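Local coordinates for protein putative thiosulfate sulfurtransferase YNJE (Escherichia coli, PDB 2WLR) that catalyses the transfer of sulfur from thiosulfate to cyanide, giving thiocyanate and sulfite, as a periplasmic sulfurtransferase built from rhodanese domains, at residues 126-131 with 232-237; 165-170 with 247-252; 183-188 with 388-393; 358-363 with 383-388. All coordinates share one frame; numbering follows the deposited sequence.

Interaction 1 of 4, residues 126-131 with 232-237; sequences VYPQWL and RLLDGG
V126 pairs with L234 as a parallel beta bridge. It sits at one border of the five-stranded sheet of a rhodanese domain. The short strand 125-126 lies outermost, and its neighbour 231-234 is the last strand of that sheet along the chain, so the sheet's first and last strands lie side by side.

Two backbone hydrogen bonds hold the pair. V126 N donates to L233 O at 2.9 Å, and D235 N donates to V126 O, also at 2.9 Å. The second is the straighter, at 168°. After the bridge both chain segments turn: Y127 is the N-cap residue of helix 128-135, and L234 to G237 form a type II beta turn. OD1 of D235 bonds outside the pair, to M340 N.

Side-chain packing centres on L234 and V126. L234 CG is anti to the backbone N (chi1 176°), and this brings CD1 to the bend in the other segment. CD1 lies against V126 O at 3.5 Å and is 3.8 Å from P128 CD, at the first turn of the helix. V126 CG1 touches R232 CD at 3.9 Å. The same methyl also lies over one face of the W130 ring, near its rim.

The polar end of R232 is held elsewhere: NE forms a salt bridge with D230, and NH1 bonds to A142 O. W130 NE1 is likewise bonded to T141 O. The extended R232 side chain crosses W130 at about a right angle, with guanidinium and indole planes 27° apart, and NH1 stands 3.6 Å from W130 CZ2.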
# COMPACT_ATOMS: atom_id res chain seq x y z
N VAL A 126 0.66 -9.10 1.64
CA VAL A 126 1.35 -10.35 1.31
C VAL A 126 2.18 -10.26 0.01
O VAL A 126 2.12 -9.27 -0.72
CB VAL A 126 0.36 -11.53 1.27
CG1 VAL A 126 -0.52 -11.52 2.55
CG2 VAL A 126 -0.49 -11.49 -0.03
N TYR A 127 2.93 -11.30 -0.28
CA TYR A 127 3.82 -11.34 -1.43
C TYR A 127 3.67 -12.70 -2.14
O TYR A 127 3.09 -13.64 -1.57
CB TYR A 127 5.25 -11.04 -0.98
CG TYR A 127 5.89 -12.07 -0.09
CD1 TYR A 127 5.62 -12.12 1.27
CD2 TYR A 127 6.78 -13.00 -0.61
CE1 TYR A 127 6.23 -13.05 2.08
CE2 TYR A 127 7.39 -13.96 0.21
CZ TYR A 127 7.11 -13.97 1.54
OH TYR A 127 7.74 -14.93 2.30
N PRO A 128 4.16 -12.81 -3.39
CA PRO A 128 3.78 -13.99 -4.20
C PRO A 128 4.15 -15.35 -3.63
O PRO A 128 3.29 -16.25 -3.56
CB PRO A 128 4.46 -13.72 -5.55
CG PRO A 128 4.46 -12.24 -5.64
CD PRO A 128 4.78 -11.79 -4.23
N GLN A 129 5.39 -15.54 -3.22
CA GLN A 129 5.77 -16.84 -2.68
C GLN A 129 4.89 -17.27 -1.51
O GLN A 129 4.55 -18.45 -1.37
CB GLN A 129 7.24 -16.88 -2.29
CG GLN A 129 7.72 -18.31 -2.06
CD GLN A 129 7.68 -19.17 -3.33
OE1 GLN A 129 8.13 -18.72 -4.40
NE2 GLN A 129 7.11 -20.36 -3.23
N TRP A 130 4.50 -16.32 -0.68
CA TRP A 130 3.69 -16.63 0.50
C TRP A 130 2.37 -17.21 0.04
O TRP A 130 1.91 -18.23 0.54
CB TRP A 130 3.44 -15.36 1.34
CG TRP A 130 2.56 -15.56 2.54
CD1 TRP A 130 2.97 -15.92 3.80
CD2 TRP A 130 1.14 -15.40 2.62
NE1 TRP A 130 1.91 -15.98 4.64
CE2 TRP A 130 0.76 -15.68 3.95
CE3 TRP A 130 0.13 -15.07 1.69
CZ2 TRP A 130 -0.57 -15.64 4.37
CZ3 TRP A 130 -1.17 -15.02 2.12
CH2 TRP A 130 -1.51 -15.30 3.45
N LEU A 131 1.76 -16.55 -0.94
CA LEU A 131 0.46 -16.97 -1.42
C LEU A 131 0.58 -18.31 -2.12
O LEU A 131 -0.29 -19.15 -1.99
CB LEU A 131 -0.08 -15.91 -2.36
CG LEU A 131 -1.49 -16.08 -2.87
CD1 LEU A 131 -2.45 -16.32 -1.72
CD2 LEU A 131 -1.84 -14.83 -3.67
N ARG A 232 -6.59 -8.75 3.20
CA ARG A 232 -5.19 -8.55 2.84
C ARG A 232 -5.09 -8.23 1.36
O ARG A 232 -6.01 -8.50 0.57
CB ARG A 232 -4.38 -9.79 3.15
CG ARG A 232 -4.60 -10.27 4.54
CD ARG A 232 -3.63 -11.32 4.93
NE ARG A 232 -4.03 -12.01 6.14
CZ ARG A 232 -3.24 -12.85 6.80
NH1 ARG A 232 -1.98 -13.04 6.42
NH2 ARG A 232 -3.73 -13.50 7.84
N LEU A 233 -3.96 -7.63 0.99
CA LEU A 233 -3.65 -7.30 -0.41
C LEU A 233 -2.38 -7.98 -0.79
O LEU A 233 -1.46 -8.09 -0.00
CB LEU A 233 -3.36 -5.81 -0.59
CG LEU A 233 -4.50 -4.83 -0.37
CD1 LEU A 233 -3.98 -3.39 -0.59
CD2 LEU A 233 -5.69 -5.15 -1.28
N LEU A 234 -2.30 -8.38 -2.05
CA LEU A 234 -1.01 -8.71 -2.63
C LEU A 234 -0.25 -7.44 -2.98
O LEU A 234 -0.65 -6.69 -3.85
CB LEU A 234 -1.16 -9.58 -3.88
CG LEU A 234 0.10 -9.94 -4.67
CD1 LEU A 234 1.13 -10.68 -3.79
CD2 LEU A 234 -0.24 -10.78 -5.89
N ASP A 235 0.87 -7.23 -2.31
CA ASP A 235 1.66 -6.00 -2.43
C ASP A 235 2.18 -5.94 -3.86
O ASP A 235 2.81 -6.89 -4.32
CB ASP A 235 2.81 -6.09 -1.42
CG ASP A 235 3.54 -4.78 -1.20
OD1 ASP A 235 3.08 -3.72 -1.65
OD2 ASP A 235 4.61 -4.88 -0.57
N GLY A 236 1.87 -4.85 -4.57
CA GLY A 236 2.32 -4.68 -5.93
C GLY A 236 1.42 -5.32 -6.97
O GLY A 236 1.60 -5.11 -8.18
N GLY A 237 0.43 -6.08 -6.52
CA GLY A 237 -0.54 -6.65 -7.42
C GLY A 237 -0.06 -7.78 -8.29
O GLY A 237 0.96 -8.39 -8.06

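Interaction 2 of 4, residues 165-170 with 247-252; sequences HIPGAD and PVERGT
H165 and E249 bond to each other through both backbone groups, as one isolated antiparallel bridge of the hydrogen-bonded kind. H165 N donates to E249 O at 2.9 Å. E249 N returns a bond to H165 O at the same length, 2.9 Å; this second bond is the straighter, at 170°.

The packing is close around the histidine. H165 CG sits between the backbone N and the carbonyl carbon (chi1 51°), which turns the ring over E249 O. That oxygen lies over the centre of one imidazole face, and E249 CB is 3.6 Å from H165 CE1. H165 ND1 fixes the ring's rotation by donating in the ring plane to I166 O at 3.3 Å. H165 NE2 makes only a weak bond to G251 O. Y161 stacks on the ring as well. P167 packs separately against the other segment, its CD 3.1 Å from P247 O. The extended E249 side chain runs along P167, and G168 N donates to E249 OE1 at 3.1 Å from above the carboxylate plane.

The solvent side is looser. P167 CG and P247 CB are 4.3 Å apart, and V248 and R250 are exposed.

I166 to A169 form a type II beta turn, with P167 and G168 at its two middle positions, the classic Pro-Gly pair. Turn and bridge fasten the loop leaving helix 238-243 to the loop before strand 170-173, at the surface of the second rhodanese repeat.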
# COMPACT_ATOMS: atom_id res chain seq x y z
N HIS A 165 -4.53 -15.72 -14.51
CA HIS A 165 -4.79 -15.29 -13.14
C HIS A 165 -4.09 -16.19 -12.15
O HIS A 165 -3.53 -17.25 -12.51
CB HIS A 165 -6.29 -15.17 -12.82
CG HIS A 165 -7.11 -16.37 -13.17
ND1 HIS A 165 -7.28 -17.45 -12.33
CD2 HIS A 165 -7.89 -16.61 -14.25
CE1 HIS A 165 -8.07 -18.34 -12.93
NE2 HIS A 165 -8.46 -17.84 -14.08
N ILE A 166 -4.11 -15.78 -10.89
CA ILE A 166 -3.48 -16.56 -9.83
C ILE A 166 -4.30 -17.84 -9.61
O ILE A 166 -5.52 -17.78 -9.60
CB ILE A 166 -3.35 -15.71 -8.55
CG1 ILE A 166 -2.35 -14.60 -8.80
CG2 ILE A 166 -2.94 -16.57 -7.34
CD1 ILE A 166 -2.20 -13.66 -7.62
N PRO A 167 -3.62 -18.99 -9.49
CA PRO A 167 -4.38 -20.24 -9.36
C PRO A 167 -5.34 -20.19 -8.19
O PRO A 167 -4.95 -19.77 -7.10
CB PRO A 167 -3.29 -21.27 -9.13
CG PRO A 167 -2.10 -20.70 -9.87
CD PRO A 167 -2.17 -19.24 -9.59
N GLY A 168 -6.58 -20.60 -8.41
CA GLY A 168 -7.58 -20.65 -7.35
C GLY A 168 -8.24 -19.30 -7.06
O GLY A 168 -9.11 -19.21 -6.19
N ALA A 169 -7.89 -18.27 -7.83
CA ALA A 169 -8.47 -16.95 -7.63
C ALA A 169 -9.84 -16.81 -8.27
O ALA A 169 -10.06 -17.25 -9.40
CB ALA A 169 -7.54 -15.86 -8.19
N ASP A 170 -10.75 -16.20 -7.51
CA ASP A 170 -12.06 -15.76 -7.98
C ASP A 170 -11.86 -14.38 -8.65
O ASP A 170 -10.73 -13.89 -8.71
CB ASP A 170 -13.00 -15.73 -6.76
CG ASP A 170 -14.45 -15.43 -7.07
OD1 ASP A 170 -14.89 -15.61 -8.22
OD2 ASP A 170 -15.14 -15.04 -6.10
N PRO A 247 3.06 -20.36 -11.09
CA PRO A 247 2.03 -20.93 -11.95
C PRO A 247 0.80 -20.04 -12.09
O PRO A 247 0.51 -19.20 -11.22
CB PRO A 247 1.64 -22.24 -11.24
CG PRO A 247 2.75 -22.54 -10.31
CD PRO A 247 3.32 -21.22 -9.92
N VAL A 248 0.08 -20.23 -13.18
CA VAL A 248 -1.12 -19.46 -13.45
C VAL A 248 -2.23 -20.36 -13.92
O VAL A 248 -1.99 -21.49 -14.35
CB VAL A 248 -0.87 -18.35 -14.49
CG1 VAL A 248 0.22 -17.39 -13.99
CG2 VAL A 248 -0.50 -18.93 -15.87
N GLU A 249 -3.46 -19.85 -13.82
CA GLU A 249 -4.62 -20.50 -14.40
C GLU A 249 -5.30 -19.56 -15.38
O GLU A 249 -5.04 -18.38 -15.41
CB GLU A 249 -5.59 -20.97 -13.31
CG GLU A 249 -5.05 -22.19 -12.56
CD GLU A 249 -5.93 -22.65 -11.39
OE1 GLU A 249 -6.96 -22.01 -11.13
OE2 GLU A 249 -5.56 -23.64 -10.71
N ARG A 250 -6.18 -20.11 -16.20
CA ARG A 250 -6.85 -19.33 -17.23
C ARG A 250 -8.32 -19.68 -17.26
O ARG A 250 -8.78 -20.61 -16.61
CB ARG A 250 -6.19 -19.58 -18.60
CG ARG A 250 -6.46 -20.93 -19.21
CD ARG A 250 -5.56 -21.19 -20.43
NE ARG A 250 -5.96 -20.45 -21.63
CZ ARG A 250 -5.48 -19.25 -22.03
NH1 ARG A 250 -4.55 -18.59 -21.32
NH2 ARG A 250 -5.94 -18.70 -23.15
N GLY A 251 -9.06 -18.89 -18.03
CA GLY A 251 -10.48 -19.13 -18.25
C GLY A 251 -11.43 -18.43 -17.30
O GLY A 251 -11.03 -17.63 -16.42
N THR A 252 -12.71 -18.72 -17.49
CA THR A 252 -13.79 -18.10 -16.73
C THR A 252 -13.67 -18.41 -15.24
O THR A 252 -13.16 -19.47 -14.85
CB THR A 252 -15.15 -18.59 -17.25
OG1 THR A 252 -15.21 -20.01 -17.10
CG2 THR A 252 -15.34 -18.23 -18.70

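Interaction 3 of 4, residues 183-188 with 388-393; sequences WNKVSD and VYDGGW
N184 and K185 meet D390 and G391 in a small polar contact between two rhodanese repeats. The weakly bonded strand 184-185 belongs to the second repeat. D390 belongs to the third, in the turn between strand 386-389 and helix 392-396.

One hydrogen bond carries the contact. K185 N donates to D390 OD2 at 2.9 Å. It is nearly straight, at 168°, and uses the syn lone pair of the oxygen. D390 CG is anti to its backbone N (chi1 -160°), and the carboxylate reaches across to segment 183-188.

The flat end of N184 stacks against this carboxylate. The two planes are 23° apart, and N184 CG lies 3.5 Å from D390 CG. N184 CB also approaches D390 OD2, at 3.3 Å. K185 adds its aliphatic stem, with CG 3.6 Å from D390 OD2. Its NZ stays farther off, 5.2 Å from the same oxygen, too far for a salt bridge.

The other carboxylate oxygen, D390 OD1, forms a salt bridge with R218 of helix 213-226. M273 packs against both K185 and D390. The side chain of the preceding W183 is about 3 Å from a bound HEPES buffer molecule.

One carboxylate from the third repeat is thus gripped by a backbone N-H and an arginine of the second. Both would probably favour its ionised form, and here the two repeats are joined by a charged group and directed bonds.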
# COMPACT_ATOMS: atom_id res chain seq x y z
N TRP A 183 -20.66 7.01 -7.64
CA TRP A 183 -19.55 6.06 -7.44
C TRP A 183 -19.16 5.93 -5.96
O TRP A 183 -18.01 5.85 -5.61
CB TRP A 183 -18.37 6.35 -8.39
CG TRP A 183 -18.82 6.12 -9.78
CD1 TRP A 183 -19.07 7.07 -10.72
CD2 TRP A 183 -19.22 4.88 -10.35
NE1 TRP A 183 -19.54 6.49 -11.87
CE2 TRP A 183 -19.66 5.15 -11.67
CE3 TRP A 183 -19.22 3.57 -9.90
CZ2 TRP A 183 -20.10 4.13 -12.54
CZ3 TRP A 183 -19.66 2.56 -10.75
CH2 TRP A 183 -20.09 2.85 -12.06
N ASN A 184 -20.19 5.90 -5.13
CA ASN A 184 -20.09 5.46 -3.76
C ASN A 184 -20.40 3.98 -3.69
O ASN A 184 -20.96 3.38 -4.60
CB ASN A 184 -21.03 6.28 -2.85
CG ASN A 184 -20.41 7.60 -2.42
OD1 ASN A 184 -19.27 7.92 -2.82
ND2 ASN A 184 -21.11 8.37 -1.61
N LYS A 185 -20.00 3.38 -2.58
CA LYS A 185 -20.28 1.97 -2.35
C LYS A 185 -21.79 1.71 -2.42
O LYS A 185 -22.62 2.56 -2.12
CB LYS A 185 -19.74 1.51 -1.00
CG LYS A 185 -20.40 2.14 0.22
CD LYS A 185 -19.83 1.55 1.49
CE LYS A 185 -20.10 2.45 2.67
NZ LYS A 185 -21.54 2.67 2.89
N VAL A 186 -22.12 0.50 -2.87
CA VAL A 186 -23.52 0.04 -2.81
C VAL A 186 -24.03 -0.11 -1.37
O VAL A 186 -23.28 -0.08 -0.40
CB VAL A 186 -23.68 -1.29 -3.62
CG1 VAL A 186 -23.30 -1.05 -5.13
CG2 VAL A 186 -22.87 -2.44 -2.99
N SER A 187 -25.34 -0.29 -1.25
CA SER A 187 -25.98 -0.41 0.05
C SER A 187 -25.49 -1.62 0.83
O SER A 187 -24.99 -2.60 0.25
CB SER A 187 -27.49 -0.50 -0.11
OG SER A 187 -27.84 -1.74 -0.72
N ASP A 188 -25.70 -1.59 2.14
CA ASP A 188 -25.33 -2.72 3.01
C ASP A 188 -25.99 -4.00 2.51
O ASP A 188 -25.36 -5.04 2.46
CB ASP A 188 -25.70 -2.45 4.47
CG ASP A 188 -24.96 -1.25 5.05
OD1 ASP A 188 -23.86 -0.90 4.52
OD2 ASP A 188 -25.47 -0.69 6.02
N VAL A 388 -12.00 6.27 4.83
CA VAL A 388 -12.14 6.82 3.49
C VAL A 388 -13.40 7.66 3.47
O VAL A 388 -14.46 7.23 3.95
CB VAL A 388 -12.20 5.74 2.41
CG1 VAL A 388 -12.60 6.33 1.06
CG2 VAL A 388 -10.84 5.00 2.33
N TYR A 389 -13.29 8.91 2.98
CA TYR A 389 -14.45 9.73 2.65
C TYR A 389 -14.86 9.36 1.23
O TYR A 389 -14.25 9.76 0.24
CB TYR A 389 -14.12 11.23 2.83
CG TYR A 389 -15.11 12.15 2.11
CD1 TYR A 389 -16.46 11.87 2.15
CD2 TYR A 389 -14.69 13.30 1.40
CE1 TYR A 389 -17.38 12.67 1.48
CE2 TYR A 389 -15.61 14.11 0.75
CZ TYR A 389 -16.95 13.80 0.80
OH TYR A 389 -17.91 14.55 0.15
N ASP A 390 -15.90 8.55 1.13
CA ASP A 390 -16.29 7.92 -0.12
C ASP A 390 -16.60 8.95 -1.22
O ASP A 390 -16.04 8.89 -2.34
CB ASP A 390 -17.53 7.02 0.13
CG ASP A 390 -17.76 5.95 -0.94
OD1 ASP A 390 -17.05 5.87 -1.97
OD2 ASP A 390 -18.73 5.18 -0.76
N GLY A 391 -17.44 9.93 -0.89
CA GLY A 391 -17.92 10.88 -1.90
C GLY A 391 -16.81 11.63 -2.63
O GLY A 391 -16.88 11.87 -3.85
N GLY A 392 -15.78 12.02 -1.88
CA GLY A 392 -14.63 12.69 -2.45
C GLY A 392 -14.97 13.97 -3.17
O GLY A 392 -15.94 14.67 -2.84
N TRP A 393 -14.17 14.26 -4.17
CA TRP A 393 -14.33 15.50 -4.91
C TRP A 393 -15.61 15.45 -5.75
O TRP A 393 -16.27 16.47 -5.94
CB TRP A 393 -13.11 15.76 -5.78
CG TRP A 393 -13.30 16.92 -6.72
CD1 TRP A 393 -13.39 16.86 -8.07
CD2 TRP A 393 -13.38 18.30 -6.35
NE1 TRP A 393 -13.56 18.14 -8.58
CE2 TRP A 393 -13.56 19.03 -7.54
CE3 TRP A 393 -13.36 18.97 -5.14
CZ2 TRP A 393 -13.70 20.43 -7.54
CZ3 TRP A 393 -13.50 20.34 -5.12
CH2 TRP A 393 -13.66 21.06 -6.33

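Interaction 4 of 4, residues 358-363 with 383-388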
# COMPACT_ATOMS: atom_id res chain seq x y z
N GLU A 358 -1.49 10.31 15.02
CA GLU A 358 -2.33 10.53 16.21
C GLU A 358 -3.65 11.24 15.86
O GLU A 358 -4.55 11.35 16.70
CB GLU A 358 -1.55 11.32 17.28
CG GLU A 358 -1.11 12.72 16.88
CD GLU A 358 0.32 12.80 16.31
OE1 GLU A 358 0.81 11.82 15.68
OE2 GLU A 358 0.97 13.86 16.51
N GLN A 359 -3.76 11.70 14.61
CA GLN A 359 -4.95 12.38 14.11
C GLN A 359 -6.02 11.39 13.70
O GLN A 359 -5.75 10.23 13.40
CB GLN A 359 -4.62 13.23 12.89
CG GLN A 359 -3.73 14.44 13.14
CD GLN A 359 -3.30 15.11 11.84
OE1 GLN A 359 -3.30 14.48 10.78
NE2 GLN A 359 -2.95 16.39 11.91
N GLN A 360 -7.26 11.88 13.63
CA GLN A 360 -8.31 11.19 12.89
C GLN A 360 -8.06 11.58 11.45
O GLN A 360 -8.13 12.76 11.11
CB GLN A 360 -9.72 11.63 13.30
CG GLN A 360 -10.79 10.97 12.45
CD GLN A 360 -12.21 11.25 12.88
OE1 GLN A 360 -12.43 12.04 13.78
NE2 GLN A 360 -13.19 10.58 12.24
N VAL A 361 -7.82 10.60 10.59
CA VAL A 361 -7.40 10.87 9.22
C VAL A 361 -8.34 10.19 8.26
O VAL A 361 -8.55 9.00 8.37
CB VAL A 361 -5.96 10.34 8.98
CG1 VAL A 361 -5.54 10.52 7.50
CG2 VAL A 361 -5.00 11.09 9.89
N SER A 362 -8.86 10.93 7.30
CA SER A 362 -9.72 10.35 6.30
C SER A 362 -9.18 10.73 4.94
O SER A 362 -8.86 11.87 4.73
CB SER A 362 -11.15 10.85 6.45
OG SER A 362 -12.02 10.12 5.61
N PHE A 363 -9.07 9.73 4.08
CA PHE A 363 -8.52 9.90 2.73
C PHE A 363 -9.65 9.99 1.71
O PHE A 363 -10.67 9.32 1.84
CB PHE A 363 -7.66 8.68 2.36
CG PHE A 363 -6.51 8.43 3.28
CD1 PHE A 363 -5.37 9.22 3.21
CD2 PHE A 363 -6.57 7.44 4.25
CE1 PHE A 363 -4.31 9.01 4.03
CE2 PHE A 363 -5.48 7.20 5.11
CZ PHE A 363 -4.35 8.01 5.00
N TRP A 383 -1.78 2.88 11.71
CA TRP A 383 -2.48 4.11 12.03
C TRP A 383 -3.87 3.72 12.53
O TRP A 383 -4.57 2.96 11.87
CB TRP A 383 -2.56 5.02 10.80
CG TRP A 383 -1.27 5.66 10.47
CD1 TRP A 383 -0.02 5.13 10.63
CD2 TRP A 383 -1.10 7.00 10.03
NE1 TRP A 383 0.93 6.07 10.28
CE2 TRP A 383 0.29 7.23 9.90
CE3 TRP A 383 -1.98 8.03 9.70
CZ2 TRP A 383 0.81 8.46 9.47
CZ3 TRP A 383 -1.47 9.25 9.29
CH2 TRP A 383 -0.09 9.46 9.17
N LYS A 384 -4.25 4.21 13.71
CA LYS A 384 -5.38 3.63 14.45
C LYS A 384 -6.71 4.27 14.09
O LYS A 384 -7.75 3.70 14.39
CB LYS A 384 -5.17 3.73 15.97
CG LYS A 384 -3.94 2.98 16.48
CD LYS A 384 -3.81 3.01 17.99
CE LYS A 384 -2.52 2.32 18.46
NZ LYS A 384 -1.27 3.04 18.02
N ASN A 385 -6.68 5.43 13.46
CA ASN A 385 -7.89 6.17 13.19
C ASN A 385 -7.92 6.65 11.77
O ASN A 385 -7.83 7.84 11.49
CB ASN A 385 -8.01 7.39 14.12
CG ASN A 385 -9.43 7.85 14.28
OD1 ASN A 385 -10.33 7.29 13.66
ND2 ASN A 385 -9.64 8.87 15.13
N VAL A 386 -8.09 5.70 10.86
CA VAL A 386 -8.14 6.03 9.45
C VAL A 386 -9.47 5.63 8.83
O VAL A 386 -10.15 4.72 9.31
CB VAL A 386 -6.94 5.44 8.65
CG1 VAL A 386 -5.62 6.19 8.99
CG2 VAL A 386 -6.79 3.93 8.83
N SER A 387 -9.83 6.30 7.76
CA SER A 387 -11.07 6.03 7.03
C SER A 387 -10.96 6.53 5.60
O SER A 387 -9.95 7.16 5.21
CB SER A 387 -12.27 6.70 7.67
OG SER A 387 -12.09 8.13 7.69
N VAL A 388 -12.00 6.27 4.83
CA VAL A 388 -12.14 6.82 3.49
C VAL A 388 -13.40 7.66 3.47
O VAL A 388 -14.46 7.23 3.95
CB VAL A 388 -12.20 5.74 2.41
CG1 VAL A 388 -12.60 6.33 1.06
CG2 VAL A 388 -10.84 5.00 2.33
O HOH W 1 -7.56 10.24 16.91
O HOH W 2 -4.75 7.53 12.61
O HOH W 3 -10.92 8.62 10.12
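Parallel strand pairing, V361 with V386, S362 with S387 and F363 with V388, joins strands 360-363 and 386-389 inside the rhodanese sheet. V361 N donates to N385 O at 2.9 Å and F363 N to S387 O, also at 2.9 Å. The bond from S387 N to V361 O is weak.

On one face the two serine hydroxyls meet: S362 OG and S387 OG are hydrogen-bonded at 2.9 Å. S387 OG lies between its backbone N and carbonyl carbon (chi1 60°), S362 OG anti to its N. A water linked to S387 OG also donates to V361 O. The other face is apolar. V386 CG1 lies 4.0 Å from F363 CE2, and V361 CG2 meets the edge of the W383 ring at CZ3.

Helix 369-380 connects the two strands, which makes this a beta-alpha-beta crossover. F363 and V386 both pack against that helix. The loop after F363 carries the active-site C365, found here as a sulfinic acid, and R370, which probably binds substrate, lies at the start of the helix.

At the start of the pair the contact is wetter. One water bridges E358 O and N385 ND2, and another bridges Q359 O and N385 N. The N385 side chain crosses that of Q360 at a slant, the amide planes 13° apart, with N385 ND2 3.3 Å from Q360 CB.

In the fold
From the N terminus, interaction 1 opens first at 126-131, then interaction 2 at 165-170 and interaction 3 at 183-188. Interaction 1 closes at 232-237 and interaction 2 at 247-252, so these two loops cross, and both also cross the long loop of interaction 3. Interactions 1 and 2 touch, where I166 CD1 packs on L234 CD2. Interaction 4 opens at 358-363 and closes at 383-388, nested inside interaction 3, which closes directly after it at 388-393; the two share V388. Interactions 1 and 2 tie parts of the second rhodanese repeat, interaction 4 pairs two neighbouring strands in the sheet of the third, and interaction 3 links the two repeats.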